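Local atomic coordinates of putative Lipoprotein (Shewanella oneidensis, PDB entry 3U24), a protein that is of unknown function but binds zinc and calcium and, as a predominantly helical putative lipoprotein of the DUF885 family, probably resembles zinc metallopeptidases. Residues D317-E322 / S392-Y397; S321-Q326 / T375-T380; D307-K312 / E458-L463. All coordinates share one frame; numbering follows the deposited sequence. Where two conformers were deposited one is given.

Interaction 1: residues D317-E322 / S392-Y397; sequences DDFVSE and SYLREY. With ZN (zinc ion), chain J.
Where the first turn of helix 319-337 packs against the C-terminal part of helix 387-396, Phe319 meets Tyr393 and Leu394 in an aromatic and aliphatic contact beside two zinc sites. The rings form an offset edge-to-face pair, with the edge of Tyr393 toward the face of Phe319, centroids 5.8 Å apart and planes at 73°. Phe319 CZ lies near the plane of the tyrosine ring, 3.8 Å from Tyr393 CE1. Extending Phe319 CG opposite the backbone N (chi1 -178°) carries the ring across to the other helix, where Phe319 CD1 also reaches Leu394 CD2 at 3.9 Å. Leucine suits this place because its branched end fits obliquely against the ring without needing a polar partner. Shortening Phe319 to an alanine is likely to leave a gap between the helices and the edge of Tyr393 without its aromatic mate. One turn on, Glu322 faces elsewhere, its OE2 binding a zinc ion at 2.6 Å together with two waters. Around the contact, Phe319 also touches Val379 of strand 376-379 and Leu402 of helix 401-409, while Leu394 rests on His313, a ligand of a different zinc ion.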
loop_
_atom_site.group_PDB
_atom_site.type_symbol
_atom_site.label_atom_id
_atom_site.label_comp_id
_atom_site.label_asym_id
_atom_site.label_seq_id
_atom_site.Cartn_x
_atom_site.Cartn_y
_atom_site.Cartn_z
ATOM N N ASP A 317 -16.801 12.281 20.393
ATOM C CA ASP A 317 -18.047 12.339 19.635
ATOM C C ASP A 317 -18.016 13.416 18.504
ATOM O O ASP A 317 -18.822 13.361 17.589
ATOM C CB ASP A 317 -19.239 12.566 20.590
ATOM C CG ASP A 317 -19.646 11.291 21.404
ATOM O OD1 ASP A 317 -19.064 10.193 21.235
ATOM O OD2 ASP A 317 -20.587 11.403 22.230
ATOM N N ASP A 318 -17.053 14.345 18.550
ATOM C CA ASP A 318 -16.877 15.350 17.505
ATOM C C ASP A 318 -15.792 15.044 16.469
ATOM O O ASP A 318 -15.447 15.898 15.689
ATOM C CB ASP A 318 -16.594 16.709 18.145
ATOM C CG ASP A 318 -17.743 17.176 19.015
ATOM O OD1 ASP A 318 -18.907 16.852 18.692
ATOM O OD2 ASP A 318 -17.470 17.852 20.031
ATOM N N PHE A 319 -15.272 13.832 16.458
ATOM C CA PHE A 319 -14.136 13.491 15.633
ATOM C C PHE A 319 -14.460 13.769 14.144
ATOM O O PHE A 319 -13.742 14.498 13.456
ATOM C CB PHE A 319 -13.744 12.022 15.854
ATOM C CG PHE A 319 -12.537 11.600 15.074
ATOM C CD1 PHE A 319 -11.281 12.007 15.449
ATOM C CD2 PHE A 319 -12.658 10.778 13.965
ATOM C CE1 PHE A 319 -10.155 11.622 14.717
ATOM C CE2 PHE A 319 -11.538 10.386 13.225
ATOM C CZ PHE A 319 -10.290 10.825 13.587
ATOM N N VAL A 320 -15.557 13.199 13.695
ATOM C CA VAL A 320 -15.997 13.269 12.283
ATOM C C VAL A 320 -16.328 14.728 11.885
ATOM O O VAL A 320 -15.882 15.185 10.882
ATOM C CB VAL A 320 -17.166 12.297 12.016
ATOM C CG1 VAL A 320 -17.715 12.486 10.618
ATOM C CG2 VAL A 320 -16.700 10.831 12.210
ATOM N N SER A 321 -17.078 15.447 12.696
ATOM C CA SER A 321 -17.299 16.875 12.502
ATOM C C SER A 321 -16.030 17.704 12.458
ATOM O O SER A 321 -15.985 18.684 11.705
ATOM C CB SER A 321 -18.119 17.425 13.655
ATOM O OG SER A 321 -19.422 16.968 13.512
ATOM N N GLU A 322 -15.015 17.352 13.262
ATOM C CA GLU A 322 -13.778 18.150 13.255
ATOM C C GLU A 322 -13.136 17.972 11.892
ATOM O O GLU A 322 -12.629 18.943 11.300
ATOM C CB GLU A 322 -12.826 17.786 14.400
ATOM C CG GLU A 322 -11.469 18.525 14.438
ATOM C CD GLU A 322 -11.602 20.051 14.552
ATOM O OE1 GLU A 322 -12.560 20.516 15.191
ATOM O OE2 GLU A 322 -10.771 20.809 13.987
ATOM N N SER A 392 -6.808 6.272 23.420
ATOM C CA SER A 392 -5.480 6.062 22.818
ATOM C C SER A 392 -5.433 6.538 21.371
ATOM O O SER A 392 -4.426 7.075 20.917
ATOM C CB SER A 392 -5.036 4.592 22.870
ATOM O OG SER A 392 -4.695 4.236 24.203
ATOM N N TYR A 393 -6.520 6.308 20.651
ATOM C CA TYR A 393 -6.628 6.721 19.276
ATOM C C TYR A 393 -6.586 8.229 19.164
ATOM O O TYR A 393 -5.891 8.752 18.316
ATOM C CB TYR A 393 -7.917 6.189 18.685
ATOM C CG TYR A 393 -8.080 6.413 17.222
ATOM C CD1 TYR A 393 -8.679 7.583 16.752
ATOM C CD2 TYR A 393 -7.670 5.443 16.286
ATOM C CE1 TYR A 393 -8.848 7.810 15.384
ATOM C CE2 TYR A 393 -7.849 5.658 14.907
ATOM C CZ TYR A 393 -8.433 6.840 14.458
ATOM O OH TYR A 393 -8.625 7.097 13.101
ATOM N N LEU A 394 -7.333 8.916 20.018
ATOM C CA LEU A 394 -7.368 10.364 20.004
ATOM C C LEU A 394 -6.047 10.971 20.419
ATOM O O LEU A 394 -5.703 12.055 19.949
ATOM C CB LEU A 394 -8.502 10.892 20.888
ATOM C CG LEU A 394 -9.912 10.600 20.358
ATOM C CD1 LEU A 394 -10.974 10.892 21.404
ATOM C CD2 LEU A 394 -10.171 11.434 19.110
ATOM N N ARG A 395 -5.279 10.288 21.260
ATOM C CA ARG A 395 -3.925 10.756 21.543
ATOM C C ARG A 395 -2.951 10.657 20.349
ATOM O O ARG A 395 -2.086 11.513 20.181
ATOM C CB ARG A 395 -3.352 10.041 22.735
ATOM C CG ARG A 395 -4.166 10.383 23.956
ATOM C CD ARG A 395 -3.418 10.254 25.235
ATOM N NE ARG A 395 -4.370 10.416 26.339
ATOM C CZ ARG A 395 -4.084 10.111 27.590
ATOM N NH1 ARG A 395 -2.875 9.681 27.891
ATOM N NH2 ARG A 395 -4.989 10.252 28.539
ATOM N N GLU A 396 -3.093 9.595 19.560
ATOM C CA GLU A 396 -2.349 9.431 18.324
ATOM C C GLU A 396 -2.808 10.540 17.352
ATOM O O GLU A 396 -1.990 11.327 16.847
ATOM C CB GLU A 396 -2.651 8.041 17.733
ATOM C CG GLU A 396 -1.453 7.173 17.357
ATOM C CD GLU A 396 -1.818 6.103 16.330
ATOM O OE1 GLU A 396 -2.636 5.184 16.648
ATOM O OE2 GLU A 396 -1.284 6.188 15.188
ATOM N N TYR A 397 -4.120 10.632 17.141
ATOM C CA TYR A 397 -4.704 11.656 16.229
ATOM C C TYR A 397 -5.140 12.929 16.954
ATOM O O TYR A 397 -6.275 13.377 16.854
ATOM C CB TYR A 397 -5.775 11.060 15.315
ATOM C CG TYR A 397 -5.195 9.930 14.498
ATOM C CD1 TYR A 397 -4.466 10.178 13.336
ATOM C CD2 TYR A 397 -5.336 8.631 14.903
ATOM C CE1 TYR A 397 -3.905 9.151 12.597
ATOM C CE2 TYR A 397 -4.766 7.593 14.191
ATOM C CZ TYR A 397 -4.052 7.861 13.039
ATOM O OH TYR A 397 -3.507 6.800 12.349
HETATM ZN ZN ZN J . -10.015 23.232 14.538
HETATM O O HOH W 1 -9.967 22.839 16.816
HETATM O O HOH W 2 -7.545 23.382 13.841
#

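Interaction 2: residues S321-Q326 / T375-T380; sequences SEVRKQ and TYYNVT. With ZN (zinc ion), chain J.
Helix 319-337 lies over strand 376-379, the middle strand of a three-stranded mixed sheet, with the CA atoms of Val323 and Val379 8.1 Å apart. Of residues 321-326, Val323 makes the contact. Val323 CG1 lies 3.7 Å from Tyr377 CE2 and 3.9 Å from Val379 CG2. This methyl approaches the tyrosine ring obliquely, and the side chains of Val323 and Tyr377 cross at about a right angle, whereas the two valines reach toward each other tip to tip. Tyr377 and Val379 are two residues apart on the strand and so present their side chains on the same side of the sheet. Val379 CG2 sits over the centre of the Tyr377 ring, 3.9 Å above its plane, which limits how far the ring can shift. Compact beta-branched valines suit such a helix-to-sheet interface, since both methyl groups can pack while few torsions remain to be fixed. The tyrosine is more than a spacer: its hydroxyl bonds to Asn406 OD1 on helix 401-409. The amide of Asn406 also bonds to Gln326 OE1, and Gln326 NE2 donates to the anti lone pair of Glu322 OE2 at 2.9 Å, nearly straight at 162° and close to the amide plane. Thus the interface itself is purely apolar, while the buried amide of Gln326 is satisfied at both ends and probably steadies the carboxylate that holds the zinc ion.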
loop_
_atom_site.group_PDB
_atom_site.type_symbol
_atom_site.label_atom_id
_atom_site.label_comp_id
_atom_site.label_asym_id
_atom_site.label_seq_id
_atom_site.Cartn_x
_atom_site.Cartn_y
_atom_site.Cartn_z
ATOM N N SER A 321 -17.078 15.447 12.696
ATOM C CA SER A 321 -17.299 16.875 12.502
ATOM C C SER A 321 -16.030 17.704 12.458
ATOM O O SER A 321 -15.985 18.684 11.705
ATOM C CB SER A 321 -18.119 17.425 13.655
ATOM O OG SER A 321 -19.422 16.968 13.512
ATOM N N GLU A 322 -15.015 17.352 13.262
ATOM C CA GLU A 322 -13.778 18.150 13.255
ATOM C C GLU A 322 -13.136 17.972 11.892
ATOM O O GLU A 322 -12.629 18.943 11.300
ATOM C CB GLU A 322 -12.826 17.786 14.400
ATOM C CG GLU A 322 -11.469 18.525 14.438
ATOM C CD GLU A 322 -11.602 20.051 14.552
ATOM O OE1 GLU A 322 -12.560 20.516 15.191
ATOM O OE2 GLU A 322 -10.771 20.809 13.987
ATOM N N VAL A 323 -13.221 16.752 11.368
ATOM C CA VAL A 323 -12.708 16.480 10.048
ATOM C C VAL A 323 -13.430 17.267 8.984
ATOM O O VAL A 323 -12.762 17.868 8.126
ATOM C CB VAL A 323 -12.711 14.976 9.692
ATOM C CG1 VAL A 323 -12.132 14.788 8.301
ATOM C CG2 VAL A 323 -11.859 14.171 10.687
ATOM N N ARG A 324 -14.768 17.298 9.026
ATOM C CA ARG A 324 -15.531 18.071 8.034
ATOM C C ARG A 324 -15.212 19.557 8.108
ATOM O O ARG A 324 -15.181 20.253 7.097
ATOM C CB ARG A 324 -17.041 17.960 8.255
ATOM C CG ARG A 324 -17.676 16.632 7.942
ATOM C CD ARG A 324 -19.192 16.746 7.697
ATOM N NE ARG A 324 -19.643 15.444 7.249
ATOM C CZ ARG A 324 -20.138 14.495 8.036
ATOM N NH1 ARG A 324 -20.363 14.708 9.323
ATOM N NH2 ARG A 324 -20.439 13.322 7.507
ATOM N N LYS A 325 -15.026 20.061 9.307
ATOM C CA LYS A 325 -14.680 21.470 9.497
ATOM C C LYS A 325 -13.274 21.790 8.917
ATOM O O LYS A 325 -13.062 22.855 8.283
ATOM C CB LYS A 325 -14.775 21.786 10.997
ATOM C CG LYS A 325 -14.419 23.193 11.443
ATOM C CD LYS A 325 -14.551 23.330 12.963
ATOM C CE LYS A 325 -14.098 24.712 13.450
ATOM N NZ LYS A 325 -12.633 24.931 13.227
ATOM N N GLN A 326 -12.343 20.846 9.054
ATOM C CA GLN A 326 -10.937 21.089 8.670
ATOM C C GLN A 326 -10.727 21.134 7.161
ATOM O O GLN A 326 -9.935 21.937 6.675
ATOM C CB GLN A 326 -9.981 20.064 9.285
ATOM C CG GLN A 326 -9.668 20.385 10.724
ATOM C CD GLN A 326 -8.627 19.480 11.326
ATOM O OE1 GLN A 326 -7.887 18.785 10.610
ATOM N NE2 GLN A 326 -8.559 19.471 12.653
ATOM N N THR A 375 -16.354 8.974 -5.121
ATOM C CA THR A 375 -15.142 9.089 -4.289
ATOM C C THR A 375 -15.478 9.696 -2.952
ATOM O O THR A 375 -16.040 10.773 -2.914
ATOM C CB THR A 375 -14.055 9.987 -4.955
ATOM O OG1 THR A 375 -13.758 9.499 -6.272
ATOM C CG2 THR A 375 -12.755 9.996 -4.118
ATOM N N TYR A 376 -15.107 9.019 -1.864
ATOM C CA TYR A 376 -15.302 9.523 -0.489
ATOM C C TYR A 376 -14.032 9.592 0.389
ATOM O O TYR A 376 -13.057 8.887 0.157
ATOM C CB TYR A 376 -16.278 8.619 0.272
ATOM C CG TYR A 376 -17.548 8.306 -0.456
ATOM C CD1 TYR A 376 -18.677 9.119 -0.314
ATOM C CD2 TYR A 376 -17.642 7.182 -1.280
ATOM C CE1 TYR A 376 -19.857 8.824 -0.984
ATOM C CE2 TYR A 376 -18.825 6.882 -1.953
ATOM C CZ TYR A 376 -19.923 7.705 -1.803
ATOM O OH TYR A 376 -21.083 7.415 -2.485
ATOM N N TYR A 377 -14.098 10.403 1.448
ATOM C CA TYR A 377 -13.140 10.356 2.551
ATOM C C TYR A 377 -13.779 9.566 3.696
ATOM O O TYR A 377 -14.636 10.084 4.425
ATOM C CB TYR A 377 -12.788 11.779 2.991
ATOM C CG TYR A 377 -11.627 11.961 3.955
ATOM C CD1 TYR A 377 -10.714 10.955 4.216
ATOM C CD2 TYR A 377 -11.410 13.194 4.546
ATOM C CE1 TYR A 377 -9.648 11.159 5.079
ATOM C CE2 TYR A 377 -10.346 13.425 5.392
ATOM C CZ TYR A 377 -9.462 12.409 5.658
ATOM O OH TYR A 377 -8.432 12.640 6.529
ATOM N N ASN A 378 -13.363 8.311 3.819
ATOM C CA ASN A 378 -13.788 7.405 4.886
ATOM C C ASN A 378 -13.094 7.747 6.205
ATOM O O ASN A 378 -11.890 7.584 6.338
ATOM C CB ASN A 378 -13.463 5.957 4.524
ATOM C CG ASN A 378 -14.206 5.481 3.300
ATOM O OD1 ASN A 378 -15.400 5.728 3.154
ATOM N ND2 ASN A 378 -13.502 4.788 2.405
ATOM N N VAL A 379 -13.865 8.225 7.172
ATOM C CA VAL A 379 -13.337 8.588 8.476
ATOM C C VAL A 379 -14.135 7.759 9.463
ATOM O O VAL A 379 -15.365 7.897 9.505
ATOM C CB VAL A 379 -13.577 10.077 8.751
ATOM C CG1 VAL A 379 -13.313 10.404 10.209
ATOM C CG2 VAL A 379 -12.699 10.926 7.838
ATOM N N THR A 380 -13.473 6.881 10.215
ATOM C CA THR A 380 -14.191 5.983 11.134
ATOM C C THR A 380 -14.561 6.655 12.437
ATOM O O THR A 380 -13.638 7.009 13.201
ATOM C CB THR A 380 -13.391 4.715 11.490
ATOM O OG1 THR A 380 -12.964 4.105 10.264
ATOM C CG2 THR A 380 -14.280 3.715 12.316
HETATM ZN ZN ZN J . -10.015 23.232 14.538
HETATM O O HOH W 1 -9.967 22.839 16.816
HETATM O O HOH W 2 -7.545 23.382 13.841
#

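Interaction 3: residues D307-K312 / E458-L463; sequences DKLSTK and EPEMWL
No ring lies between Leu309 and its partners Glu460 and Leu463; the flat group of the contact is the carboxylate of Glu460, whose OE2 is engaged beyond it by Lys288 in a salt bridge and by the hydroxyl of Tyr289. The indole of Trp462, on another side of the same helix, has the backbone Glu458 O in plane at its edge. What faces Leu309 is aliphatic. Leu309 CD2 packs 4.0 Å from Glu460 CG, and Leu309 CD1 lies 3.8 Å from Leu463 CD2, the side chains crossing at about a right angle in both pairs. A bend at chi2 (84°) lets the glutamate offer its methylene to the leucine while its charged end turns to lysine and tyrosine, so a long acidic residue can be buried here. Its position in the first turn of helix 459-485 is also one where a negative charge would probably be favoured. Leu309 also begins a type I turn that runs to Lys312. The arrangement is a helix-to-helix contact in a protein that is mostly helix: the end of helix 298-309 packs through one leucine on the N-terminal turn of helix 459-485, with helix 260-289 alongside.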
loop_
_atom_site.group_PDB
_atom_site.type_symbol
_atom_site.label_atom_id
_atom_site.label_comp_id
_atom_site.label_asym_id
_atom_site.label_seq_id
_atom_site.Cartn_x
_atom_site.Cartn_y
_atom_site.Cartn_z
ATOM N N ASP A 307 4.075 13.212 24.979
ATOM C CA ASP A 307 2.957 12.508 25.678
ATOM C C ASP A 307 1.958 13.501 26.300
ATOM O O ASP A 307 0.752 13.273 26.308
ATOM C CB ASP A 307 3.463 11.543 26.779
ATOM C CG ASP A 307 4.132 10.264 26.218
ATOM O OD1 ASP A 307 3.890 9.912 25.008
ATOM O OD2 ASP A 307 4.913 9.637 27.013
ATOM N N LYS A 308 2.498 14.593 26.803
ATOM C CA LYS A 308 1.713 15.662 27.380
ATOM C C LYS A 308 0.899 16.454 26.344
ATOM O O LYS A 308 -0.278 16.763 26.566
ATOM C CB LYS A 308 2.667 16.623 28.096
ATOM C CG LYS A 308 2.044 17.908 28.660
ATOM C CD LYS A 308 0.971 17.685 29.708
ATOM C CE LYS A 308 0.770 18.964 30.522
ATOM N NZ LYS A 308 -0.534 18.981 31.220
ATOM N N LEU A 309 1.541 16.833 25.250
ATOM C CA LEU A 309 0.827 17.521 24.179
ATOM C C LEU A 309 -0.269 16.626 23.588
ATOM O O LEU A 309 -1.332 17.120 23.217
ATOM C CB LEU A 309 1.777 17.975 23.075
ATOM C CG LEU A 309 2.791 19.050 23.476
ATOM C CD1 LEU A 309 3.773 19.305 22.328
ATOM C CD2 LEU A 309 2.073 20.328 23.911
ATOM N N SER A 310 -0.048 15.309 23.574
ATOM C CA SER A 310 -0.996 14.396 22.967
ATOM C C SER A 310 -2.320 14.357 23.708
ATOM O O SER A 310 -3.300 13.844 23.177
ATOM C CB SER A 310 -0.415 12.982 22.946
ATOM O OG SER A 310 0.773 12.979 22.157
ATOM N N THR A 311 -2.355 14.850 24.944
ATOM C CA THR A 311 -3.621 14.945 25.622
ATOM C C THR A 311 -4.513 16.060 25.102
ATOM O O THR A 311 -5.641 16.126 25.491
ATOM C CB THR A 311 -3.464 15.097 27.154
ATOM O OG1 THR A 311 -2.921 16.394 27.442
ATOM C CG2 THR A 311 -2.555 13.958 27.717
ATOM N N LYS A 312 -4.040 16.950 24.237
ATOM C CA LYS A 312 -4.959 17.910 23.626
ATOM C C LYS A 312 -5.486 17.283 22.347
ATOM O O LYS A 312 -4.725 17.049 21.389
ATOM C CB LYS A 312 -4.275 19.256 23.345
ATOM C CG LYS A 312 -5.230 20.402 22.930
ATOM C CD LYS A 312 -4.451 21.683 22.550
ATOM C CE LYS A 312 -5.311 22.748 21.858
ATOM N NZ LYS A 312 -6.428 23.239 22.715
ATOM N N GLU A 458 4.029 27.351 14.407
ATOM C CA GLU A 458 3.824 27.010 15.828
ATOM C C GLU A 458 4.736 25.861 16.251
ATOM O O GLU A 458 4.711 24.787 15.617
ATOM C CB GLU A 458 2.368 26.598 16.023
ATOM C CG GLU A 458 1.974 26.243 17.444
ATOM C CD GLU A 458 0.515 25.832 17.568
ATOM O OE1 GLU A 458 -0.042 25.191 16.636
ATOM O OE2 GLU A 458 -0.078 26.164 18.609
ATOM N N PRO A 459 5.544 26.059 17.317
ATOM C CA PRO A 459 6.501 25.008 17.674
ATOM C C PRO A 459 5.853 23.668 17.975
ATOM O O PRO A 459 6.394 22.648 17.591
ATOM C CB PRO A 459 7.202 25.582 18.893
ATOM C CG PRO A 459 7.105 27.063 18.710
ATOM C CD PRO A 459 5.743 27.266 18.142
ATOM N N GLU A 460 4.698 23.674 18.625
ATOM C CA GLU A 460 3.956 22.430 18.953
ATOM C C GLU A 460 3.637 21.617 17.683
ATOM O O GLU A 460 3.782 20.407 17.645
ATOM C CB GLU A 460 2.639 22.755 19.707
ATOM C CG GLU A 460 2.786 23.206 21.181
ATOM C CD GLU A 460 3.091 24.695 21.386
ATOM O OE1 GLU A 460 3.389 25.431 20.392
ATOM O OE2 GLU A 460 3.022 25.136 22.554
HETATM N N MSE A 461 3.187 22.322 16.656
HETATM C CA MSE A 461 2.811 21.733 15.385
HETATM C C MSE A 461 4.053 21.113 14.765
HETATM O O MSE A 461 4.026 19.963 14.365
HETATM C CB MSE A 461 2.212 22.802 14.456
HETATM C CG MSE A 461 2.012 22.354 12.991
HETATM SE SE MSE A 461 0.690 20.919 12.882
HETATM C CE MSE A 461 -0.806 22.147 12.734
ATOM N N TRP A 462 5.143 21.855 14.711
ATOM C CA TRP A 462 6.387 21.292 14.163
ATOM C C TRP A 462 6.878 20.076 14.914
ATOM O O TRP A 462 7.309 19.089 14.305
ATOM C CB TRP A 462 7.471 22.355 14.037
ATOM C CG TRP A 462 7.230 23.173 12.789
ATOM C CD1 TRP A 462 6.241 24.127 12.576
ATOM C CD2 TRP A 462 7.938 23.083 11.524
ATOM N NE1 TRP A 462 6.295 24.610 11.311
ATOM C CE2 TRP A 462 7.295 24.027 10.629
ATOM C CE3 TRP A 462 9.005 22.340 11.062
ATOM C CZ2 TRP A 462 7.727 24.214 9.330
ATOM C CZ3 TRP A 462 9.431 22.520 9.746
ATOM C CH2 TRP A 462 8.809 23.437 8.903
ATOM N N LEU A 463 6.790 20.110 16.232
ATOM C CA LEU A 463 7.254 18.996 17.032
ATOM C C LEU A 463 6.467 17.732 16.687
ATOM O O LEU A 463 7.062 16.660 16.522
ATOM C CB LEU A 463 7.129 19.328 18.522
ATOM C CG LEU A 463 7.547 18.267 19.534
ATOM C CD1 LEU A 463 9.002 17.881 19.315
ATOM C CD2 LEU A 463 7.295 18.770 20.956
#

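In the fold
Interactions 1 and 2 use successive turns of helix 319-337: its first turn meets helix 387-396, and the next lies on strand 376-379. They join directly, since Phe319 CE2 touches Val379 CG1 at 3.5 Å, and both include the zinc-bound Glu322. Interaction 3, between helices 298-309 and 459-485, is farther off; it adjoins interaction 1 through Ser310 and Arg395 but does not touch interaction 2. The touching residues of interactions 2 and 3 are all buried, whereas interaction 1 is partly exposed through its tyrosines. None has a hydrogen bond across it: interaction 1 rests on an edge-to-face aromatic pair with a leucine beside it, interaction 2 on valines and a ring, interaction 3 on leucines and a glutamate methylene.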